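Carbohydrate binding protein, putative, cbp2D (Cellvibrio japonicus, PDB 7B21) carries a c-type cytochrome domain that binds heme c covalently and probably transfers electrons, within a larger protein thought to bind polysaccharides. Local coordinates at residues 2-14 against 76-89. Residues are numbered along the deposited sequence; the frame is centred on the assembly and turned at random. Where two conformers were deposited one is given.
Sequences YLVGDATRGANLW and GQCAADIEAFIRTW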
ATOM      1  N   TYR A   2      -6.750   8.728 -16.156  1.00 26.15           N
ATOM      2  CA  TYR A   2      -6.527   8.359 -14.721  1.00 15.32           C
ATOM      3  C   TYR A   2      -6.871   6.880 -14.515  1.00 12.12           C
ATOM      4  O   TYR A   2      -8.044   6.512 -14.699  1.00 14.02           O
ATOM      5  CB  TYR A   2      -7.302   9.330 -13.837  1.00 12.58           C
ATOM      6  CG  TYR A   2      -7.196   9.026 -12.357  1.00 10.81           C
ATOM      7  CD1 TYR A   2      -6.066   9.348 -11.648  1.00 10.84           C
ATOM      8  CD2 TYR A   2      -8.223   8.431 -11.670  1.00 10.84           C
ATOM      9  CE1 TYR A   2      -5.912   9.047 -10.309  1.00 10.29           C
ATOM     10  CE2 TYR A   2      -8.118   8.151 -10.320  1.00  9.78           C
ATOM     11  CZ  TYR A   2      -6.963   8.457  -9.618  1.00  8.79           C
ATOM     12  OH  TYR A   2      -6.808   8.172  -8.288  1.00  8.98           O
ATOM     13  N   LEU A   3      -5.926   6.032 -14.076  1.00 11.55           N
ATOM     14  CA  LEU A   3      -6.234   4.598 -13.941  1.00 10.80           C
ATOM     15  C   LEU A   3      -7.268   4.419 -12.831  1.00 10.25           C
ATOM     16  O   LEU A   3      -7.265   5.117 -11.829  1.00 10.66           O
ATOM     17  CB  LEU A   3      -4.982   3.819 -13.540  1.00 10.75           C
ATOM     18  CG  LEU A   3      -3.792   3.910 -14.486  1.00 11.44           C
ATOM     19  CD1 LEU A   3      -2.660   3.090 -13.954  1.00 13.73           C
ATOM     20  CD2 LEU A   3      -4.190   3.473 -15.874  1.00 12.95           C
ATOM     21  N   VAL A   4      -8.144   3.443 -13.023  1.00 10.36           N
ATOM     22  CA  VAL A   4      -9.159   3.116 -12.022  1.00 10.25           C
ATOM     23  C   VAL A   4      -8.709   1.936 -11.203  1.00  9.35           C
ATOM     24  O   VAL A   4      -8.451   0.857 -11.730  1.00 11.37           O
ATOM     25  CB  VAL A   4     -10.509   2.844 -12.645  1.00 13.99           C
ATOM     26  CG1 VAL A   4     -11.544   2.454 -11.593  1.00 15.29           C
ATOM     27  CG2 VAL A   4     -11.004   4.047 -13.432  1.00 18.63           C
ATOM     28  N   GLY A   5      -8.478   2.151  -9.902  1.00  9.44           N
ATOM     29  CA  GLY A   5      -7.978   1.030  -9.064  1.00  8.59           C
ATOM     30  C   GLY A   5      -9.045   0.014  -8.770  1.00  8.61           C
ATOM     31  O   GLY A   5     -10.205   0.381  -8.523  1.00 10.85           O
ATOM     32  N   ASP A   6      -8.663  -1.237  -8.728  1.00  7.64           N
ATOM     33  CA  ASP A   6      -9.570  -2.342  -8.383  1.00  8.16           C
ATOM     34  C   ASP A   6      -9.116  -2.939  -7.060  1.00  7.49           C
ATOM     35  O   ASP A   6      -8.042  -3.535  -6.986  1.00  8.02           O
ATOM     36  CB  ASP A   6      -9.568  -3.379  -9.484  1.00  9.13           C
ATOM     37  CG  ASP A   6     -10.579  -4.465  -9.214  1.00 10.22           C
ATOM     38  OD1 ASP A   6     -10.444  -5.186  -8.298  1.00 14.19           O
ATOM     39  OD2 ASP A   6     -11.504  -4.548  -9.949  1.00 22.83           O
ATOM     40  N   ALA A   7      -9.925  -2.753  -6.024  1.00  8.39           N
ATOM     41  CA  ALA A   7      -9.563  -3.194  -4.673  1.00  8.79           C
ATOM     42  C   ALA A   7      -9.431  -4.715  -4.581  1.00  8.80           C
ATOM     43  O   ALA A   7      -8.623  -5.200  -3.782  1.00 10.19           O
ATOM     44  CB  ALA A   7     -10.585  -2.724  -3.694  1.00  9.20           C
ATOM     45  N   THR A   8     -10.222  -5.433  -5.340  1.00  9.38           N
ATOM     46  CA  THR A   8     -10.176  -6.896  -5.288  1.00 10.68           C
ATOM     47  C   THR A   8      -8.823  -7.369  -5.827  1.00  9.98           C
ATOM     48  O   THR A   8      -8.118  -8.211  -5.227  1.00 11.72           O
ATOM     49  CB  THR A   8     -11.374  -7.507  -6.035  1.00 12.52           C
ATOM     50  OG1 THR A   8     -12.557  -7.009  -5.436  1.00 14.21           O
ATOM     51  CG2 THR A   8     -11.329  -9.001  -6.010  1.00 15.37           C
ATOM     52  N   ARG A   9      -8.387  -6.823  -6.956  1.00  9.21           N
ATOM     53  CA  ARG A   9      -7.045  -7.128  -7.456  1.00  8.88           C
ATOM     54  C   ARG A   9      -5.957  -6.630  -6.496  1.00  8.50           C
ATOM     55  O   ARG A   9      -4.936  -7.315  -6.283  1.00  9.59           O
ATOM     56  CB  ARG A   9      -6.782  -6.528  -8.828  1.00 10.32           C
ATOM     57  CG  ARG A   9      -7.661  -7.116  -9.907  1.00 10.80           C
ATOM     58  CD  ARG A   9      -7.153  -6.791 -11.279  1.00 12.72           C
ATOM     59  NE  ARG A   9      -6.921  -5.401 -11.467  1.00 11.78           N
ATOM     60  CZ  ARG A   9      -7.229  -4.719 -12.532  1.00 11.51           C
ATOM     61  NH1 ARG A   9      -7.656  -5.348 -13.606  1.00 14.95           N
ATOM     62  NH2 ARG A   9      -7.105  -3.395 -12.478  1.00 11.97           N
ATOM     63  N   GLY A  10      -6.159  -5.466  -5.925  1.00  8.15           N
ATOM     64  CA  GLY A  10      -5.188  -4.959  -4.956  1.00  7.80           C
ATOM     65  C   GLY A  10      -4.998  -5.847  -3.756  1.00  7.95           C
ATOM     66  O   GLY A  10      -3.885  -5.911  -3.221  1.00  8.45           O
ATOM     67  N   ALA A  11      -6.041  -6.559  -3.339  1.00  8.23           N
ATOM     68  CA  ALA A  11      -5.960  -7.487  -2.193  1.00  9.27           C
ATOM     69  C   ALA A  11      -4.956  -8.602  -2.530  1.00  9.19           C
ATOM     70  O   ALA A  11      -4.251  -9.089  -1.634  1.00 10.86           O
ATOM     71  CB  ALA A  11      -7.315  -8.058  -1.870  1.00 10.69           C
ATOM     72  N   ASN A  12      -4.900  -9.039  -3.782  1.00  9.46           N
ATOM     73  CA  ASN A  12      -3.959 -10.078  -4.231  0.50 10.31           C
ATOM     74  C   ASN A  12      -2.551  -9.498  -4.357  1.00  9.15           C
ATOM     75  O   ASN A  12      -1.564 -10.123  -3.912  1.00  9.73           O
ATOM     76  CB  ASN A  12      -4.382 -10.644  -5.580  0.50 12.82           C
ATOM     77  CG  ASN A  12      -3.344 -11.617  -6.067  0.50 15.44           C
ATOM     78  OD1 ASN A  12      -3.079 -12.590  -5.376  0.50 17.00           O
ATOM     79  ND2 ASN A  12      -2.733 -11.325  -7.211  0.50 19.88           N
ATOM     80  N   LEU A  13      -2.447  -8.337  -4.993  1.00  8.63           N
ATOM     81  CA  LEU A  13      -1.123  -7.702  -5.183  1.00  8.61           C
ATOM     82  C   LEU A  13      -0.486  -7.342  -3.840  1.00  7.62           C
ATOM     83  O   LEU A  13       0.744  -7.345  -3.737  1.00  8.02           O
ATOM     84  CB  LEU A  13      -1.283  -6.457  -6.055  1.00  8.65           C
ATOM     85  CG  LEU A  13      -1.615  -6.740  -7.512  1.00  9.72           C
ATOM     86  CD1 LEU A  13      -2.185  -5.495  -8.180  1.00 11.88           C
ATOM     87  CD2 LEU A  13      -0.364  -7.227  -8.254  1.00 12.62           C
ATOM     88  N   TRP A  14      -1.280  -7.067  -2.836  1.00  7.59           N
ATOM     89  CA  TRP A  14      -0.784  -6.809  -1.497  1.00  7.23           C
ATOM     90  C   TRP A  14       0.146  -7.937  -1.060  1.00  7.28           C
ATOM     91  O   TRP A  14       1.146  -7.707  -0.348  1.00  7.63           O
ATOM     92  CB  TRP A  14      -1.987  -6.690  -0.570  1.00  7.13           C
ATOM     93  CG  TRP A  14      -1.619  -6.501   0.850  1.00  7.03           C
ATOM     94  CD1 TRP A  14      -1.596  -7.453   1.824  1.00  7.62           C
ATOM     95  CD2 TRP A  14      -1.095  -5.302   1.446  1.00  6.51           C
ATOM     96  NE1 TRP A  14      -1.095  -6.923   2.981  1.00  6.85           N
ATOM     97  CE2 TRP A  14      -0.797  -5.606   2.773  1.00  6.00           C
ATOM     98  CE3 TRP A  14      -0.897  -3.999   0.978  1.00  7.61           C
ATOM     99  CZ2 TRP A  14      -0.243  -4.661   3.622  1.00  7.30           C
ATOM    100  CZ3 TRP A  14      -0.359  -3.060   1.824  1.00  7.53           C
ATOM    101  CH2 TRP A  14       0.002  -3.409   3.121  1.00  7.70           C
ATOM    102  N   GLY A  76       2.053   2.184 -11.585  1.00  8.46           N
ATOM    103  CA  GLY A  76       0.925   2.124 -12.525  1.00  8.37           C
ATOM    104  C   GLY A  76      -0.284   1.434 -11.935  1.00  7.95           C
ATOM    105  O   GLY A  76      -0.765   1.785 -10.865  1.00  8.43           O
ATOM    106  N   GLN A  77      -0.814   0.456 -12.677  1.00  7.93           N
ATOM    107  CA  GLN A  77      -2.047  -0.211 -12.244  1.00  7.90           C
ATOM    108  C   GLN A  77      -1.863  -0.955 -10.916  1.00  7.78           C
ATOM    109  O   GLN A  77      -2.812  -1.007 -10.131  1.00  8.51           O
ATOM    110  CB  GLN A  77      -2.558  -1.144 -13.346  1.00  8.66           C
ATOM    111  CG  GLN A  77      -3.978  -1.617 -13.131  1.00  9.35           C
ATOM    112  CD  GLN A  77      -5.028  -0.547 -13.252  1.00  9.53           C
ATOM    113  OE1 GLN A  77      -5.147   0.119 -14.285  1.00 11.14           O
ATOM    114  NE2 GLN A  77      -5.842  -0.374 -12.218  1.00  9.80           N
ATOM    115  N   CYS A  78      -0.702  -1.549 -10.693  1.00  7.91           N
ATOM    116  CA  CYS A  78      -0.436  -2.217  -9.398  1.00  8.03           C
ATOM    117  C   CYS A  78      -0.679  -1.231  -8.276  1.00  7.45           C
ATOM    118  O   CYS A  78      -1.358  -1.536  -7.281  1.00  7.75           O
ATOM    119  CB  CYS A  78       1.003  -2.721  -9.377  1.00  8.80           C
ATOM    120  SG  CYS A  78       1.498  -3.403  -7.770  0.85  8.34           S
ATOM    121  N   ALA A  79      -0.110  -0.037  -8.393  1.00  7.28           N
ATOM    122  CA  ALA A  79      -0.205   0.975  -7.344  1.00  7.36           C
ATOM    123  C   ALA A  79      -1.653   1.456  -7.190  1.00  6.95           C
ATOM    124  O   ALA A  79      -2.117   1.654  -6.060  1.00  7.54           O
ATOM    125  CB  ALA A  79       0.753   2.107  -7.638  1.00  7.70           C
ATOM    126  N   ALA A  80      -2.344   1.650  -8.304  1.00  6.84           N
ATOM    127  CA  ALA A  80      -3.751   2.040  -8.248  1.00  7.12           C
ATOM    128  C   ALA A  80      -4.604   0.979  -7.544  1.00  6.86           C
ATOM    129  O   ALA A  80      -5.472   1.293  -6.750  1.00  7.25           O
ATOM    130  CB  ALA A  80      -4.259   2.318  -9.640  1.00  7.46           C
ATOM    131  N   ASP A  81      -4.374  -0.281  -7.898  1.00  6.64           N
ATOM    132  CA  ASP A  81      -5.150  -1.378  -7.313  1.00  7.07           C
ATOM    133  C   ASP A  81      -4.886  -1.475  -5.820  1.00  6.55           C
ATOM    134  O   ASP A  81      -5.819  -1.658  -5.016  1.00  6.93           O
ATOM    135  CB  ASP A  81      -4.825  -2.684  -8.023  1.00  7.22           C
ATOM    136  CG  ASP A  81      -5.344  -2.817  -9.438  1.00  7.87           C
ATOM    137  OD1 ASP A  81      -6.182  -1.982  -9.864  1.00  8.22           O
ATOM    138  OD2 ASP A  81      -4.954  -3.784 -10.083  1.00  9.85           O
ATOM    139  N   ILE A  82      -3.611  -1.437  -5.411  1.00  6.70           N
ATOM    140  CA  ILE A  82      -3.342  -1.573  -3.983  1.00  6.19           C
ATOM    141  C   ILE A  82      -3.872  -0.335  -3.240  1.00  6.36           C
ATOM    142  O   ILE A  82      -4.389  -0.508  -2.140  1.00  6.70           O
ATOM    143  CB  ILE A  82      -1.850  -1.850  -3.716  1.00  6.28           C
ATOM    144  CG1 ILE A  82      -1.406  -3.176  -4.320  1.00  6.86           C
ATOM    145  CG2 ILE A  82      -1.618  -1.862  -2.208  1.00  7.15           C
ATOM    146  CD1 ILE A  82       0.052  -3.498  -4.143  1.00  8.09           C
ATOM    147  N   GLU A  83      -3.757   0.849  -3.808  1.00  6.20           N
ATOM    148  CA  GLU A  83      -4.406   2.021  -3.198  1.00  6.26           C
ATOM    149  C   GLU A  83      -5.867   1.718  -2.900  1.00  6.07           C
ATOM    150  O   GLU A  83      -6.357   1.976  -1.801  1.00  7.12           O
ATOM    151  CB  GLU A  83      -4.252   3.229  -4.116  1.00  6.41           C
ATOM    152  CG  GLU A  83      -5.070   4.428  -3.679  1.00  6.93           C
ATOM    153  CD  GLU A  83      -4.991   5.569  -4.693  1.00  7.39           C
ATOM    154  OE1 GLU A  83      -5.514   5.366  -5.821  1.00  8.10           O
ATOM    155  OE2 GLU A  83      -4.404   6.618  -4.397  1.00  7.51           O
ATOM    156  N   ALA A  84      -6.576   1.221  -3.915  1.00  6.78           N
ATOM    157  CA  ALA A  84      -8.018   0.956  -3.732  1.00  7.21           C
ATOM    158  C   ALA A  84      -8.220  -0.046  -2.584  1.00  7.09           C
ATOM    159  O   ALA A  84      -9.143   0.108  -1.773  1.00  8.16           O
ATOM    160  CB  ALA A  84      -8.624   0.465  -5.024  1.00  8.04           C
ATOM    161  N   PHE A  85      -7.406  -1.073  -2.529  1.00  7.19           N
ATOM    162  CA  PHE A  85      -7.500  -2.063  -1.458  1.00  7.21           C
ATOM    163  C   PHE A  85      -7.277  -1.416  -0.084  1.00  6.69           C
ATOM    164  O   PHE A  85      -8.089  -1.632   0.840  1.00  8.01           O
ATOM    165  CB  PHE A  85      -6.496  -3.187  -1.709  1.00  7.49           C
ATOM    166  CG  PHE A  85      -6.391  -4.182  -0.582  1.00  7.58           C
ATOM    167  CD1 PHE A  85      -7.500  -4.880  -0.127  1.00  9.09           C
ATOM    168  CD2 PHE A  85      -5.186  -4.483  -0.009  1.00  7.90           C
ATOM    169  CE1 PHE A  85      -7.389  -5.820   0.874  1.00  9.97           C
ATOM    170  CE2 PHE A  85      -5.060  -5.429   0.999  1.00  8.73           C
ATOM    171  CZ  PHE A  85      -6.165  -6.108   1.429  1.00  9.45           C
ATOM    172  N   ILE A  86      -6.224  -0.656   0.064  1.00  6.56           N
ATOM    173  CA  ILE A  86      -5.937   0.001   1.362  1.00  6.87           C
ATOM    174  C   ILE A  86      -7.101   0.898   1.771  1.00  7.24           C
ATOM    175  O   ILE A  86      -7.453   0.953   2.962  1.00  8.28           O
ATOM    176  CB  ILE A  86      -4.620   0.778   1.261  1.00  6.97           C
ATOM    177  CG1 ILE A  86      -3.440  -0.178   1.119  1.00  6.70           C
ATOM    178  CG2 ILE A  86      -4.453   1.689   2.461  1.00  7.26           C
ATOM    179  CD1 ILE A  86      -2.164   0.503   0.745  1.00  7.15           C
ATOM    180  N   ARG A  87      -7.740   1.581   0.816  1.00  7.33           N
ATOM    181  CA  ARG A  87      -8.852   2.487   1.183  1.00  8.06           C
ATOM    182  C   ARG A  87     -10.104   1.721   1.615  1.00  9.56           C
ATOM    183  O   ARG A  87     -11.049   2.352   2.091  1.00 13.89           O
ATOM    184  CB  ARG A  87      -9.170   3.407   0.021  1.00  8.65           C
ATOM    185  CG  ARG A  87      -8.046   4.357  -0.319  1.00  8.28           C
ATOM    186  CD  ARG A  87      -7.539   5.157   0.831  1.00  8.44           C
ATOM    187  NE  ARG A  87      -6.738   6.268   0.362  1.00  7.94           N
ATOM    188  CZ  ARG A  87      -6.171   7.155   1.182  1.00  8.01           C
ATOM    189  NH1 ARG A  87      -6.191   6.984   2.499  1.00  9.38           N
ATOM    190  NH2 ARG A  87      -5.554   8.204   0.668  1.00  8.94           N
ATOM    191  N   THR A  88     -10.159   0.419   1.442  1.00  9.17           N
ATOM    192  CA  THR A  88     -11.240  -0.399   2.014  1.00  9.90           C
ATOM    193  C   THR A  88     -11.003  -0.758   3.486  1.00 10.47           C
ATOM    194  O   THR A  88     -11.939  -1.214   4.151  1.00 11.19           O
ATOM    195  CB  THR A  88     -11.505  -1.719   1.277  1.00 10.72           C
ATOM    196  OG1 THR A  88     -10.446  -2.642   1.477  1.00 11.63           O
ATOM    197  CG2 THR A  88     -11.726  -1.493  -0.204  1.00 12.42           C
ATOM    198  N   TRP A  89      -9.795  -0.580   4.024  1.00  9.57           N
ATOM    199  CA  TRP A  89      -9.470  -1.082   5.365  1.00  9.87           C
ATOM    200  C   TRP A  89     -10.298  -0.401   6.430  1.00 12.73           C
ATOM    201  O   TRP A  89     -10.613  -1.064   7.447  1.00 17.01           O
ATOM    202  CB  TRP A  89      -8.008  -0.937   5.653  1.00  9.42           C
ATOM    203  CG  TRP A  89      -7.140  -1.838   4.842  1.00  8.60           C
ATOM    204  CD1 TRP A  89      -7.488  -2.700   3.839  1.00  9.63           C
ATOM    205  CD2 TRP A  89      -5.717  -1.864   4.929  1.00  8.51           C
ATOM    206  NE1 TRP A  89      -6.357  -3.289   3.325  1.00  9.19           N
ATOM    207  CE2 TRP A  89      -5.271  -2.795   3.984  1.00  8.71           C
ATOM    208  CE3 TRP A  89      -4.807  -1.181   5.745  1.00  8.82           C
ATOM    209  CZ2 TRP A  89      -3.905  -3.044   3.815  1.00  9.44           C
ATOM    210  CZ3 TRP A  89      -3.480  -1.440   5.571  1.00 10.29           C
ATOM    211  CH2 TRP A  89      -3.054  -2.347   4.631  1.00  9.97           C
TER
HETATM  212  O   HOH W   1      -4.957   8.658  -6.186  1.00  8.08           O
HETATM  213  O   HOH W   2      -7.376   1.702 -15.211  1.00 15.46           O
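Asp81 meets Asp6 and Arg9 in most of the polar bonds joining 2-14 to 76-89. Asp81 OD1 takes Asp6 N at 2.8 Å, Arg9 NH2 on the syn lone pair, nearly straight at 178°, and, from one turn earlier in its own helix, Gln77 NE2. Asp81 OD2 receives Arg9 NE at 2.9 Å, a side-on grip. These four firm bonds together fix the carboxylate's rotation and probably stabilise its charged form. Gln77 NE2 also donates to Val4 O (2.9 Å), while Gln77 OE1 reaches Val4 N through a water. Asp6 N-caps helix 7-16, its OD1 accepting from Arg9 N. A second water joins Tyr2 OH to Glu83 OE2, and Glu83 OE1 is salt-bridged to Arg59.

Helix segments 7-14 and 76-86 cross at -101°, axes 6.7 Å apart at closest approach. Glycine permits this: Gly10 CA lies 3.4 Å from Asp81 O. Phe85 CG, opposite its backbone N (chi1 173°), sends the ring toward helix 7-16, a knob among Ala7, Gly10, Ala11 and Trp14, with Ala11 CA over its centre. Trp89 meets Trp14 T-shaped (edge-to-face), Trp89 CH2 3.6 Å from Trp14 CH2; Trp14 NE1 donates to Gly24 O. Trp14 and Ile82 touch the heme. Near-perpendicular N- and C-terminal helices beside the heme are the hallmark of the cytochrome c fold.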